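Local coordinates for methyltransferase (Streptococcus pyogenes, PDB 2ESR), which probably transfers a methyl group from S-adenosylmethionine to nucleic acid, most likely a guanine of ribosomal RNA as in its RsmD-type relatives, at residues P28-G33 with I47-R52; R34-F39 with G99-V104; A56-E61 with T84-E89; D95-R100 with K125-E130; L103-P108 with M133-T138. All coordinates share one frame; numbering follows the deposited sequence.

Interaction 1 (P28-G33 with I47-R52)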
# COMPACT_ATOMS: atom_id res chain seq x y z
N PRO A 28 3.78 -0.09 24.29
CA PRO A 28 3.16 -1.32 23.79
C PRO A 28 1.91 -1.10 22.95
O PRO A 28 1.34 -2.05 22.42
CB PRO A 28 2.87 -2.09 25.08
CG PRO A 28 2.51 -1.00 26.02
CD PRO A 28 3.58 0.04 25.75
N TYR A 29 1.47 0.15 22.84
CA TYR A 29 0.31 0.48 22.02
C TYR A 29 0.68 1.68 21.16
O TYR A 29 1.62 2.41 21.48
CB TYR A 29 -0.91 0.82 22.89
CG TYR A 29 -0.68 1.97 23.84
CD1 TYR A 29 -0.05 1.76 25.07
CD2 TYR A 29 -1.05 3.27 23.50
CE1 TYR A 29 0.21 2.82 25.93
CE2 TYR A 29 -0.79 4.34 24.36
CZ TYR A 29 -0.16 4.11 25.57
OH TYR A 29 0.11 5.16 26.41
N PHE A 30 -0.06 1.89 20.08
CA PHE A 30 0.20 3.02 19.18
C PHE A 30 -1.13 3.70 18.88
O PHE A 30 -2.18 3.07 18.93
CB PHE A 30 0.80 2.53 17.87
CG PHE A 30 2.00 1.64 18.03
CD1 PHE A 30 3.25 2.18 18.31
CD2 PHE A 30 1.87 0.27 17.90
CE1 PHE A 30 4.36 1.35 18.45
CE2 PHE A 30 2.97 -0.57 18.04
CZ PHE A 30 4.22 -0.03 18.31
N ASN A 31 -1.09 5.00 18.57
CA ASN A 31 -2.31 5.72 18.24
C ASN A 31 -2.37 6.08 16.76
O ASN A 31 -2.58 7.23 16.39
CB ASN A 31 -2.44 6.99 19.09
CG ASN A 31 -2.80 6.68 20.53
OD1 ASN A 31 -1.93 6.37 21.34
ND2 ASN A 31 -4.08 6.77 20.84
N GLY A 32 -2.19 5.07 15.91
CA GLY A 32 -2.23 5.30 14.47
C GLY A 32 -0.88 5.57 13.85
O GLY A 32 0.10 5.85 14.55
N GLY A 33 -0.82 5.50 12.52
CA GLY A 33 0.43 5.74 11.81
C GLY A 33 0.68 4.70 10.74
O GLY A 33 -0.04 3.71 10.66
N ILE A 47 2.08 -7.01 11.29
CA ILE A 47 0.75 -7.42 11.72
C ILE A 47 0.52 -7.10 13.20
O ILE A 47 -0.51 -6.57 13.58
CB ILE A 47 0.53 -8.92 11.46
CG1 ILE A 47 0.63 -9.19 9.96
CG2 ILE A 47 -0.83 -9.36 12.01
CD1 ILE A 47 0.57 -10.65 9.58
N GLU A 48 1.50 -7.42 14.04
CA GLU A 48 1.37 -7.15 15.46
C GLU A 48 1.31 -5.65 15.72
O GLU A 48 0.55 -5.19 16.57
CB GLU A 48 2.53 -7.78 16.23
CG GLU A 48 2.46 -7.64 17.74
CD GLU A 48 1.21 -8.27 18.34
OE1 GLU A 48 0.79 -9.35 17.87
OE2 GLU A 48 0.66 -7.69 19.30
N ALA A 49 2.09 -4.87 14.96
CA ALA A 49 2.10 -3.42 15.14
C ALA A 49 0.74 -2.83 14.83
O ALA A 49 0.28 -1.92 15.51
CB ALA A 49 3.17 -2.79 14.24
N VAL A 50 0.09 -3.33 13.79
CA VAL A 50 -1.23 -2.83 13.44
C VAL A 50 -2.22 -3.27 14.52
O VAL A 50 -3.11 -2.51 14.92
CB VAL A 50 -1.69 -3.36 12.06
CG1 VAL A 50 -3.15 -3.02 11.82
CG2 VAL A 50 -0.83 -2.73 10.96
N SER A 51 -2.05 -4.49 15.02
CA SER A 51 -2.92 -5.01 16.06
C SER A 51 -2.83 -4.13 17.31
O SER A 51 -3.80 -3.98 18.05
CB SER A 51 -2.53 -6.45 16.42
OG SER A 51 -3.41 -6.98 17.39
N ARG A 52 -1.65 -3.55 17.52
CA ARG A 52 -1.41 -2.70 18.69
C ARG A 52 -1.75 -1.23 18.49
O ARG A 52 -1.55 -0.43 19.41
CB ARG A 52 0.04 -2.86 19.15
CG ARG A 52 0.33 -4.21 19.78
CD ARG A 52 1.82 -4.42 20.05
NE ARG A 52 2.08 -5.72 20.68
CZ ARG A 52 2.22 -5.90 22.00
NH1 ARG A 52 2.15 -4.86 22.82
NH2 ARG A 52 2.45 -7.11 22.48
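The tight side of this contact lies around Arg52, the residue that follows helix 44-51. Its carbonyl O takes the backbone N-H of Phe30, with Phe30 N to Arg52 O at 2.8 Å. The donor sits 33° above the carbonyl plane, so the bond does not use a lone pair direction. Its side chain returns the grip. The chain runs extended from CG to NE and passes alongside the carbonyl of Pro28. Arg52 NH1 then meets Pro28 O at 3.0 Å, on a lone pair and in the guanidinium plane. On the way Arg52 CD comes within 3.4 Å of that same Pro28 O. The guanidinium is steadied from its own helix as well: Arg52 NE forms a salt bridge with Glu48 OE2 at 2.8 Å, one turn earlier, although the hydrogen bond itself is bent and weak.

Phe30 fills the inner corner. Its ring leans obliquely over the helix end, with Phe30 CD2 3.6 Å from Ala49 O. Phe30 CE2 lies 3.9 Å from Arg52 CB. Phe23 of helix 19-26 packs on Phe30, Ala49 and Arg52.

The loose side belongs to Tyr29, which is exposed. Tyr29 directs its CB away from the helix, and only its backbone and CB brush Arg52 O. Its ring meets His176 of the C-terminal histidine tag.

The arrangement is that of a Rossmann-like methyltransferase domain, where the loop leading into strand 34-38 is tied to the end of helix 44-51, the first helix after that strand.

Interaction 2 (R34-F39 with G99-V104)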
# COMPACT_ATOMS: atom_id res chain seq x y z
N ARG A 34 1.70 4.93 9.91
CA ARG A 34 2.05 4.00 8.83
C ARG A 34 3.30 3.18 9.13
O ARG A 34 4.33 3.72 9.52
CB ARG A 34 2.29 4.76 7.52
CG ARG A 34 1.05 5.35 6.85
CD ARG A 34 1.35 5.60 5.37
NE ARG A 34 0.20 6.15 4.65
CZ ARG A 34 -0.25 7.39 4.78
NH1 ARG A 34 0.35 8.23 5.62
NH2 ARG A 34 -1.29 7.81 4.08
N VAL A 35 3.19 1.88 8.93
CA VAL A 35 4.29 0.97 9.16
C VAL A 35 4.89 0.51 7.83
O VAL A 35 4.16 0.31 6.85
CB VAL A 35 3.82 -0.30 9.92
CG1 VAL A 35 4.97 -1.29 10.09
CG2 VAL A 35 3.26 0.09 11.28
N LEU A 36 6.21 0.38 7.79
CA LEU A 36 6.90 -0.13 6.61
C LEU A 36 7.70 -1.34 7.09
O LEU A 36 8.52 -1.22 8.00
CB LEU A 36 7.86 0.90 6.01
CG LEU A 36 8.76 0.37 4.88
CD1 LEU A 36 7.90 -0.12 3.72
CD2 LEU A 36 9.69 1.47 4.40
N ASP A 37 7.43 -2.50 6.51
CA ASP A 37 8.13 -3.72 6.89
C ASP A 37 8.89 -4.22 5.67
O ASP A 37 8.31 -4.86 4.78
CB ASP A 37 7.12 -4.79 7.35
CG ASP A 37 7.77 -5.93 8.11
OD1 ASP A 37 8.99 -6.14 7.96
OD2 ASP A 37 7.05 -6.62 8.87
N LEU A 38 10.18 -3.90 5.61
CA LEU A 38 11.03 -4.30 4.51
C LEU A 38 11.61 -5.66 4.87
O LEU A 38 11.90 -5.93 6.04
CB LEU A 38 12.14 -3.27 4.30
CG LEU A 38 11.64 -1.87 3.90
CD1 LEU A 38 12.83 -0.91 3.80
CD2 LEU A 38 10.91 -1.95 2.57
N PHE A 39 11.80 -6.52 3.87
CA PHE A 39 12.31 -7.87 4.10
C PHE A 39 11.34 -8.45 5.13
O PHE A 39 11.75 -9.04 6.13
CB PHE A 39 13.73 -7.83 4.67
CG PHE A 39 14.64 -6.85 3.97
CD1 PHE A 39 14.82 -5.56 4.48
CD2 PHE A 39 15.32 -7.21 2.81
CE1 PHE A 39 15.65 -4.65 3.84
CE2 PHE A 39 16.16 -6.30 2.17
CZ PHE A 39 16.33 -5.02 2.68
N GLY A 99 4.74 7.98 0.97
CA GLY A 99 4.33 8.54 2.24
C GLY A 99 5.36 8.44 3.34
O GLY A 99 6.28 7.62 3.27
N ARG A 100 5.23 9.30 4.35
CA ARG A 100 6.14 9.28 5.48
C ARG A 100 5.74 8.07 6.33
O ARG A 100 4.55 7.82 6.53
CB ARG A 100 5.99 10.55 6.31
CG ARG A 100 6.46 11.82 5.62
CD ARG A 100 7.97 11.99 5.76
NE ARG A 100 8.43 13.23 5.15
CZ ARG A 100 9.66 13.71 5.29
NH1 ARG A 100 10.55 13.06 6.03
NH2 ARG A 100 10.01 14.84 4.68
N PHE A 101 6.72 7.32 6.81
CA PHE A 101 6.44 6.15 7.63
C PHE A 101 6.84 6.43 9.07
O PHE A 101 7.89 7.01 9.33
CB PHE A 101 7.19 4.95 7.08
CG PHE A 101 6.63 4.46 5.78
CD1 PHE A 101 5.50 3.65 5.77
CD2 PHE A 101 7.18 4.85 4.57
CE1 PHE A 101 4.92 3.24 4.57
CE2 PHE A 101 6.60 4.45 3.36
CZ PHE A 101 5.47 3.64 3.37
N ASP A 102 5.99 6.00 10.00
CA ASP A 102 6.22 6.23 11.42
C ASP A 102 6.97 5.11 12.12
O ASP A 102 7.63 5.33 13.14
CB ASP A 102 4.87 6.45 12.10
CG ASP A 102 4.04 7.51 11.41
OD1 ASP A 102 3.11 7.15 10.65
OD2 ASP A 102 4.32 8.70 11.60
N LEU A 103 6.87 3.90 11.56
CA LEU A 103 7.52 2.75 12.15
C LEU A 103 8.04 1.87 11.01
O LEU A 103 7.29 1.47 10.13
CB LEU A 103 6.52 1.97 13.01
CG LEU A 103 6.95 0.65 13.68
CD1 LEU A 103 8.19 0.87 14.57
CD2 LEU A 103 5.79 0.12 14.51
N VAL A 104 9.33 1.57 11.04
CA VAL A 104 9.94 0.76 10.01
C VAL A 104 10.61 -0.45 10.64
O VAL A 104 11.34 -0.32 11.61
CB VAL A 104 11.00 1.58 9.23
CG1 VAL A 104 11.65 0.73 8.15
CG2 VAL A 104 10.35 2.82 8.62
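The carbonyl O of Arg34 is the best-held polar atom, gripped by two successive N-H groups. Asp102 N approaches Arg34 O at 2.9 Å and Leu103 N approaches the same Arg34 O at 3.3 Å. Both donors lie in the carbonyl plane. The sharing arises because strand 101-106 is interrupted at Asp102. The side chain of Asp102 makes up for the break. With CG beside its own backbone N (chi1 -51°), it swings OD1 back to Arg34 N at 2.7 Å. That bond is nearly straight, 166° at the hydrogen, and uses the anti lone pair of OD1. Asp102 OD2 has a weak second partner in Ser129 OG.

Beyond the break the pairing is regular and parallel. Leu36 N meets Leu103 O at 2.8 Å, nearly along the C=O axis. Val35 and Leu103 lie side by side on one face of the sheet, pointing the same way, with Val35 CG2 4.1 Å from Leu103 CD2. On the other face Leu36 CB sits over the ring of Phe101, 3.9 Å from its centroid. The approach is a CH-pi contact, offset toward the ring's rim. Val104 CG2 lies 4.1 Å from that same Leu36 CB. At the outer end Arg34 turns its guanidinium to Phe83 O of the second subunit.

Chemically, a carboxylate here stands in for a strand carbonyl. Its role as acceptor from a backbone N-H would favour the ionised form of Asp102, and it probably helps keep the Arg34 end of the sheet paired where the neighbouring backbone turns away.

Interaction 3 (A56-E61 with T84-E89)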
# COMPACT_ATOMS: atom_id res chain seq x y z
N ALA A 56 -1.95 1.34 9.26
CA ALA A 56 -1.78 0.53 8.07
C ALA A 56 -0.33 0.11 7.95
O ALA A 56 0.53 0.63 8.65
CB ALA A 56 -2.18 1.32 6.84
N ALA A 57 -0.07 -0.83 7.05
CA ALA A 57 1.29 -1.31 6.86
C ALA A 57 1.58 -1.67 5.42
O ALA A 57 0.72 -2.19 4.71
CB ALA A 57 1.54 -2.52 7.73
N VAL A 58 2.80 -1.37 4.99
CA VAL A 58 3.23 -1.73 3.65
C VAL A 58 4.30 -2.77 3.94
O VAL A 58 5.22 -2.51 4.71
CB VAL A 58 3.86 -0.56 2.88
CG1 VAL A 58 4.50 -1.08 1.59
CG2 VAL A 58 2.81 0.48 2.55
N LEU A 59 4.15 -3.95 3.35
CA LEU A 59 5.13 -5.01 3.54
C LEU A 59 5.80 -5.31 2.21
O LEU A 59 5.14 -5.38 1.18
CB LEU A 59 4.45 -6.29 4.06
CG LEU A 59 3.86 -6.28 5.48
CD1 LEU A 59 2.61 -5.42 5.52
CD2 LEU A 59 3.53 -7.71 5.88
N VAL A 60 7.12 -5.48 2.23
CA VAL A 60 7.86 -5.79 1.02
C VAL A 60 8.60 -7.09 1.26
O VAL A 60 9.39 -7.19 2.20
CB VAL A 60 8.89 -4.71 0.65
CG1 VAL A 60 9.54 -5.05 -0.69
CG2 VAL A 60 8.22 -3.34 0.58
N GLU A 61 8.34 -8.09 0.42
CA GLU A 61 8.99 -9.39 0.55
C GLU A 61 9.07 -10.00 -0.83
O GLU A 61 8.06 -10.16 -1.50
CB GLU A 61 8.18 -10.29 1.50
CG GLU A 61 8.72 -11.71 1.62
CD GLU A 61 10.17 -11.74 2.06
OE1 GLU A 61 10.48 -11.20 3.14
OE2 GLU A 61 11.00 -12.31 1.32
N THR A 84 -0.71 -3.67 2.65
CA THR A 84 -0.34 -3.62 1.25
C THR A 84 0.95 -4.41 1.12
O THR A 84 1.97 -4.04 1.71
CB THR A 84 -0.09 -2.17 0.79
OG1 THR A 84 -1.28 -1.39 1.00
CG2 THR A 84 0.27 -2.14 -0.69
N LEU A 85 0.91 -5.52 0.38
CA LEU A 85 2.09 -6.36 0.19
C LEU A 85 2.67 -6.14 -1.20
O LEU A 85 1.97 -6.23 -2.21
CB LEU A 85 1.75 -7.84 0.37
CG LEU A 85 2.91 -8.81 0.06
CD1 LEU A 85 4.02 -8.63 1.08
CD2 LEU A 85 2.42 -10.25 0.07
N LEU A 86 3.96 -5.84 -1.25
CA LEU A 86 4.65 -5.62 -2.50
C LEU A 86 5.67 -6.73 -2.69
O LEU A 86 6.48 -7.00 -1.80
CB LEU A 86 5.36 -4.27 -2.50
CG LEU A 86 4.48 -3.03 -2.40
CD1 LEU A 86 5.35 -1.79 -2.30
CD2 LEU A 86 3.58 -2.94 -3.63
N LYS A 87 5.62 -7.38 -3.85
CA LYS A 87 6.55 -8.45 -4.18
C LYS A 87 7.64 -7.82 -5.03
O LYS A 87 7.54 -7.76 -6.25
CB LYS A 87 5.83 -9.56 -4.96
CG LYS A 87 6.70 -10.78 -5.23
CD LYS A 87 5.85 -12.02 -5.50
CE LYS A 87 4.91 -11.83 -6.67
NZ LYS A 87 4.04 -13.03 -6.88
N MSE A 88 8.67 -7.31 -4.36
CA MSE A 88 9.76 -6.67 -5.08
C MSE A 88 10.99 -6.51 -4.19
O MSE A 88 10.94 -6.77 -2.98
CB MSE A 88 9.30 -5.30 -5.61
CG MSE A 88 8.88 -4.29 -4.55
SE MSE A 88 7.84 -2.79 -5.26
CE MSE A 88 9.19 -2.00 -6.41
N GLU A 89 12.10 -6.10 -4.79
CA GLU A 89 13.34 -5.88 -4.06
C GLU A 89 13.17 -4.65 -3.18
O GLU A 89 12.55 -3.67 -3.59
CB GLU A 89 14.51 -5.65 -5.03
CG GLU A 89 14.72 -6.76 -6.05
CD GLU A 89 15.11 -8.09 -5.42
OE1 GLU A 89 15.45 -9.02 -6.18
OE2 GLU A 89 15.08 -8.19 -4.18
O HOH W 1 -1.14 0.03 3.42
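Four backbone hydrogen bonds join strands 56-60 and 83-86 in parallel register. Thr84 N gives to Ala57 O, and Thr84 O takes Leu59 N at 2.7 Å. The ladder continues with Leu86 N to Leu59 O, also 2.7 Å, and ends with Glu61 N to Leu86 O at 3.1 Å. All four donors come in nearly along the C=O axis. CA-H...O contacts fill the spaces between, as from Val60 CA to Leu86 O.

One water adds a polar bridge. It donates to Ala57 O at 3.2 Å and is hydrogen-bonded to Thr84 OG1.

Apolar contacts line both faces. On one, Val58 CG1 meets Leu86 CD1 at 4.0 Å, the two side chains crossing obliquely. Further along, Val60 CG1 lies 4.0 Å from CG of Met88, a selenomethionine. On the other face Leu85 CD1 bends across to Leu59 CB at 3.8 Å.

Separately, Val60 CG1 comes within 3.2 Å of the backbone Met88 O, a tight fit.

The second subunit lies against this edge: Thr98 OG1 of that chain is hydrogen-bonded to Leu85 O.

Glu61 is held from outside the pair, by Gly41 N at OE1 and Asn63 N at OE2. This is the right-handed beta-alpha-beta unit of the Rossmann-like fold, closed over helix 64-75. An acidic residue after the second strand commonly binds the cofactor ribose in class I methyltransferases, and the place of Glu61 is consistent with that role.

Interaction 4 (D95-R100 with K125-E130)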
# COMPACT_ATOMS: atom_id res chain seq x y z
N ASP A 95 12.24 3.21 -3.93
CA ASP A 95 12.13 4.21 -4.99
C ASP A 95 10.68 4.47 -5.42
O ASP A 95 10.40 5.47 -6.08
CB ASP A 95 12.95 3.79 -6.21
CG ASP A 95 14.44 3.90 -5.97
OD1 ASP A 95 14.90 5.02 -5.65
OD2 ASP A 95 15.16 2.88 -6.10
N CYS A 96 9.78 3.57 -5.05
CA CYS A 96 8.38 3.71 -5.43
C CYS A 96 7.47 4.19 -4.29
O CYS A 96 6.33 4.59 -4.53
CB CYS A 96 7.86 2.38 -5.97
SG CYS A 96 8.79 1.79 -7.41
N LEU A 97 7.98 4.14 -3.06
CA LEU A 97 7.21 4.57 -1.89
C LEU A 97 7.09 6.09 -1.85
O LEU A 97 7.96 6.80 -2.35
CB LEU A 97 7.88 4.08 -0.62
CG LEU A 97 8.08 2.57 -0.52
CD1 LEU A 97 8.89 2.23 0.73
CD2 LEU A 97 6.72 1.88 -0.49
N THR A 98 6.02 6.61 -1.24
CA THR A 98 5.85 8.06 -1.19
C THR A 98 5.50 8.68 0.15
O THR A 98 5.90 9.81 0.42
CB THR A 98 4.77 8.51 -2.17
OG1 THR A 98 3.50 8.05 -1.70
CG2 THR A 98 5.03 7.96 -3.56
N GLY A 99 4.74 7.98 0.97
CA GLY A 99 4.33 8.54 2.24
C GLY A 99 5.36 8.44 3.34
O GLY A 99 6.28 7.62 3.27
N ARG A 100 5.23 9.30 4.35
CA ARG A 100 6.14 9.28 5.48
C ARG A 100 5.74 8.07 6.33
O ARG A 100 4.55 7.82 6.53
CB ARG A 100 5.99 10.55 6.31
CG ARG A 100 6.46 11.82 5.62
CD ARG A 100 7.97 11.99 5.76
NE ARG A 100 8.43 13.23 5.15
CZ ARG A 100 9.66 13.71 5.29
NH1 ARG A 100 10.55 13.06 6.03
NH2 ARG A 100 10.01 14.84 4.68
N LYS A 125 15.39 9.58 0.60
CA LYS A 125 14.12 9.69 -0.10
C LYS A 125 13.04 10.34 0.77
O LYS A 125 11.86 10.34 0.40
CB LYS A 125 13.65 8.30 -0.55
CG LYS A 125 14.61 7.62 -1.53
CD LYS A 125 14.75 8.43 -2.82
CE LYS A 125 13.44 8.51 -3.58
NZ LYS A 125 12.99 7.17 -4.04
N ASN A 126 13.45 10.88 1.91
CA ASN A 126 12.54 11.54 2.85
C ASN A 126 11.29 10.73 3.12
O ASN A 126 10.18 11.25 3.10
CB ASN A 126 12.16 12.92 2.33
CG ASN A 126 13.36 13.74 1.93
OD1 ASN A 126 13.76 13.74 0.76
ND2 ASN A 126 13.96 14.42 2.89
N LEU A 127 11.48 9.44 3.39
CA LEU A 127 10.38 8.53 3.65
C LEU A 127 10.15 8.27 5.14
O LEU A 127 9.28 7.48 5.50
CB LEU A 127 10.64 7.20 2.95
CG LEU A 127 10.66 7.24 1.42
CD1 LEU A 127 11.18 5.92 0.87
CD2 LEU A 127 9.25 7.52 0.92
N LEU A 128 10.92 8.94 5.99
CA LEU A 128 10.80 8.74 7.43
C LEU A 128 10.14 9.93 8.14
O LEU A 128 10.53 11.08 7.94
CB LEU A 128 12.18 8.51 8.04
CG LEU A 128 13.00 7.36 7.46
CD1 LEU A 128 14.35 7.31 8.14
CD2 LEU A 128 12.26 6.04 7.63
N SER A 129 9.16 9.64 8.98
CA SER A 129 8.49 10.72 9.72
C SER A 129 9.49 11.30 10.71
O SER A 129 10.52 10.69 11.01
CB SER A 129 7.28 10.19 10.48
OG SER A 129 7.70 9.46 11.63
N GLU A 130 9.20 12.50 11.20
CA GLU A 130 10.06 13.15 12.18
C GLU A 130 10.26 12.24 13.38
O GLU A 130 11.39 12.06 13.87
CB GLU A 130 9.42 14.47 12.64
CG GLU A 130 9.34 15.54 11.58
CD GLU A 130 10.69 16.20 11.32
OE1 GLU A 130 11.64 15.49 10.93
OE2 GLU A 130 10.79 17.43 11.51
O HOH W 2 10.55 7.03 -2.82
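The guanidinium of Arg100 has a carbonyl over one face and another at its edge. Over the face stands Asn126 O, 3.3 Å from Arg100 CZ. Its angles to the N-H groups are poor, so the attraction is probably electrostatic. At the edge Arg100 NH1 donates to Leu128 O at 2.8 Å, and that oxygen is only 11° out of the guanidinium plane. A bend at chi2 (-83°) brings the group round to both. The side chain of Asn126 runs alongside, with its amide plane turned 65° from the guanidinium and its CB 3.7 Å from Arg100 NH2.

Leu127 makes the buried part. Its CD2 methyl reaches Leu97 CB at 4.0 Å. The same Leu127 CD2 lies 3.6 Å from Leu97 O.

At the far end Lys125 curls through bends at chi2, chi3 and chi4. This sets NZ beside Asp95 OD1 at 3.3 Å, a salt bridge whose hydrogen bond is weak. A water accepts a hydrogen bond from Lys125 NZ at 2.7 Å and donates one to Leu97 O at 2.6 Å. Ile94 O is a further weak acceptor for Lys125 NZ. Thr98 OG1 instead bonds Leu85 O of the second subunit.

Asn126, at positive phi, is the C-prime residue of a Schellman motif that ends helix 111-124. The turn after that helix thus packs on the loop that leads from helix 90-96 into strand 101-106 of the Rossmann-like domain.

Interaction 5 (L103-P108 with M133-T138)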
# COMPACT_ATOMS: atom_id res chain seq x y z
N LEU A 103 6.87 3.90 11.56
CA LEU A 103 7.52 2.75 12.15
C LEU A 103 8.04 1.87 11.01
O LEU A 103 7.29 1.47 10.13
CB LEU A 103 6.52 1.97 13.01
CG LEU A 103 6.95 0.65 13.68
CD1 LEU A 103 8.19 0.87 14.57
CD2 LEU A 103 5.79 0.12 14.51
N VAL A 104 9.33 1.57 11.04
CA VAL A 104 9.94 0.76 10.01
C VAL A 104 10.61 -0.45 10.64
O VAL A 104 11.34 -0.32 11.61
CB VAL A 104 11.00 1.58 9.23
CG1 VAL A 104 11.65 0.73 8.15
CG2 VAL A 104 10.35 2.82 8.62
N PHE A 105 10.33 -1.63 10.09
CA PHE A 105 10.94 -2.85 10.59
C PHE A 105 11.94 -3.34 9.56
O PHE A 105 11.62 -3.45 8.37
CB PHE A 105 9.88 -3.93 10.83
CG PHE A 105 9.01 -3.67 12.03
CD1 PHE A 105 9.55 -3.68 13.30
CD2 PHE A 105 7.66 -3.37 11.87
CE1 PHE A 105 8.75 -3.40 14.42
CE2 PHE A 105 6.86 -3.08 12.98
CZ PHE A 105 7.40 -3.10 14.25
N LEU A 106 13.16 -3.63 10.01
CA LEU A 106 14.23 -4.09 9.12
C LEU A 106 14.92 -5.33 9.68
O LEU A 106 15.49 -5.28 10.77
CB LEU A 106 15.29 -3.01 8.92
CG LEU A 106 14.91 -1.63 8.39
CD1 LEU A 106 16.19 -0.80 8.24
CD2 LEU A 106 14.20 -1.73 7.04
N ASP A 107 14.85 -6.42 8.94
CA ASP A 107 15.51 -7.68 9.33
C ASP A 107 15.92 -8.29 7.99
O ASP A 107 15.30 -9.23 7.50
CB ASP A 107 14.54 -8.61 10.06
CG ASP A 107 15.23 -9.87 10.56
OD1 ASP A 107 14.63 -10.61 11.37
OD2 ASP A 107 16.38 -10.12 10.14
N PRO A 108 16.99 -7.75 7.39
CA PRO A 108 17.48 -8.23 6.10
C PRO A 108 18.68 -9.16 6.13
O PRO A 108 19.28 -9.40 7.18
CB PRO A 108 17.82 -6.94 5.39
CG PRO A 108 18.49 -6.16 6.51
CD PRO A 108 17.69 -6.51 7.77
N MSE A 133 10.54 5.46 14.15
CA MSE A 133 11.29 4.48 14.91
C MSE A 133 11.65 3.42 13.86
O MSE A 133 10.77 2.85 13.21
CB MSE A 133 10.44 3.85 16.01
CG MSE A 133 10.30 4.73 17.23
SE MSE A 133 9.35 3.78 18.60
CE MSE A 133 7.60 3.84 17.83
N VAL A 134 12.95 3.22 13.65
CA VAL A 134 13.43 2.20 12.71
C VAL A 134 13.94 1.06 13.60
O VAL A 134 14.98 1.18 14.27
CB VAL A 134 14.56 2.72 11.80
CG1 VAL A 134 15.02 1.61 10.85
CG2 VAL A 134 14.04 3.89 10.97
N VAL A 135 13.17 -0.02 13.62
CA VAL A 135 13.46 -1.18 14.44
C VAL A 135 14.17 -2.27 13.67
O VAL A 135 13.64 -2.82 12.70
CB VAL A 135 12.15 -1.75 15.02
CG1 VAL A 135 12.44 -2.93 15.92
CG2 VAL A 135 11.41 -0.67 15.80
N CYS A 136 15.37 -2.60 14.13
CA CYS A 136 16.19 -3.61 13.49
C CYS A 136 16.34 -4.84 14.36
O CYS A 136 16.75 -4.74 15.51
CB CYS A 136 17.58 -3.05 13.20
SG CYS A 136 17.57 -1.48 12.30
N GLU A 137 16.01 -6.01 13.82
CA GLU A 137 16.17 -7.25 14.57
C GLU A 137 17.28 -8.01 13.85
O GLU A 137 17.20 -8.22 12.63
CB GLU A 137 14.87 -8.07 14.58
CG GLU A 137 15.00 -9.38 15.34
CD GLU A 137 13.66 -10.07 15.55
OE1 GLU A 137 12.83 -10.05 14.62
OE2 GLU A 137 13.45 -10.63 16.65
N THR A 138 18.31 -8.39 14.59
CA THR A 138 19.45 -9.09 14.00
C THR A 138 19.99 -10.13 14.97
O THR A 138 19.47 -10.30 16.07
CB THR A 138 20.61 -8.11 13.75
OG1 THR A 138 21.13 -7.67 15.01
CG2 THR A 138 20.12 -6.90 12.96
O HOH W 3 12.05 -10.15 12.09
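Two central strands of the Rossmann-like sheet, 101-106 and 132-139, run parallel here, with helix 111-124 as the crossover between them. Four hydrogen bonds tie them. Val104 N gives to Met133 O, and Val104 O takes Val135 N at 2.7 Å, almost along the C=O axis. Leu106 then repeats the pattern, its N on Val135 O at 2.9 Å and its O accepting Glu137 N at 3.2 Å.

On one face Phe105 and Val135 lie side by side, with Phe105 CD1 3.7 Å from Val135 CB. Leu103 CD1 crosses obliquely to Val135 CG2 at 3.8 Å. Phe23 of helix 19-26 packs on Phe105 there. On the other face Leu106 CD1 meets Val134 CG1 at 3.7 Å, under Ile119 of helix 111-124.

Asp107 and Pro108 open the Asp-Pro-Pro-Tyr sequence found at this strand end in many N-methyltransferases, where it belongs to the active site; a like role is probable here. Asp107 OD1 lies 3.8 Å from Glu137 OE1, and the two carboxylates would repel if both are ionised. One water donates to both oxygens, which would ease the repulsion. Asp107 OD2 is 3.2 Å from Glu137 O, two acceptors without a bond. The carboxylate planes stand 56° apart.

How the interactions relate
From the N terminus, interaction 1 closes the first short loop, tying the lead-in to strand 34-38 to the end of helix 44-51. Interaction 2 opens within that loop, so the two cross, and it closes a long loop at strand 101-106. Interaction 3 is nested inside this loop and pairs the strands at one edge of the sheet. Interaction 4 opens just before interaction 2 ends, sharing Gly99 and Arg100, and joins the loops that follow two helices. Interaction 5 shares Leu103 and Val104 with interaction 2 and crosses interaction 4. Interactions 3, 2 and 5 therefore lie across one sheet, while interactions 2, 3 and 4 also reach the second subunit.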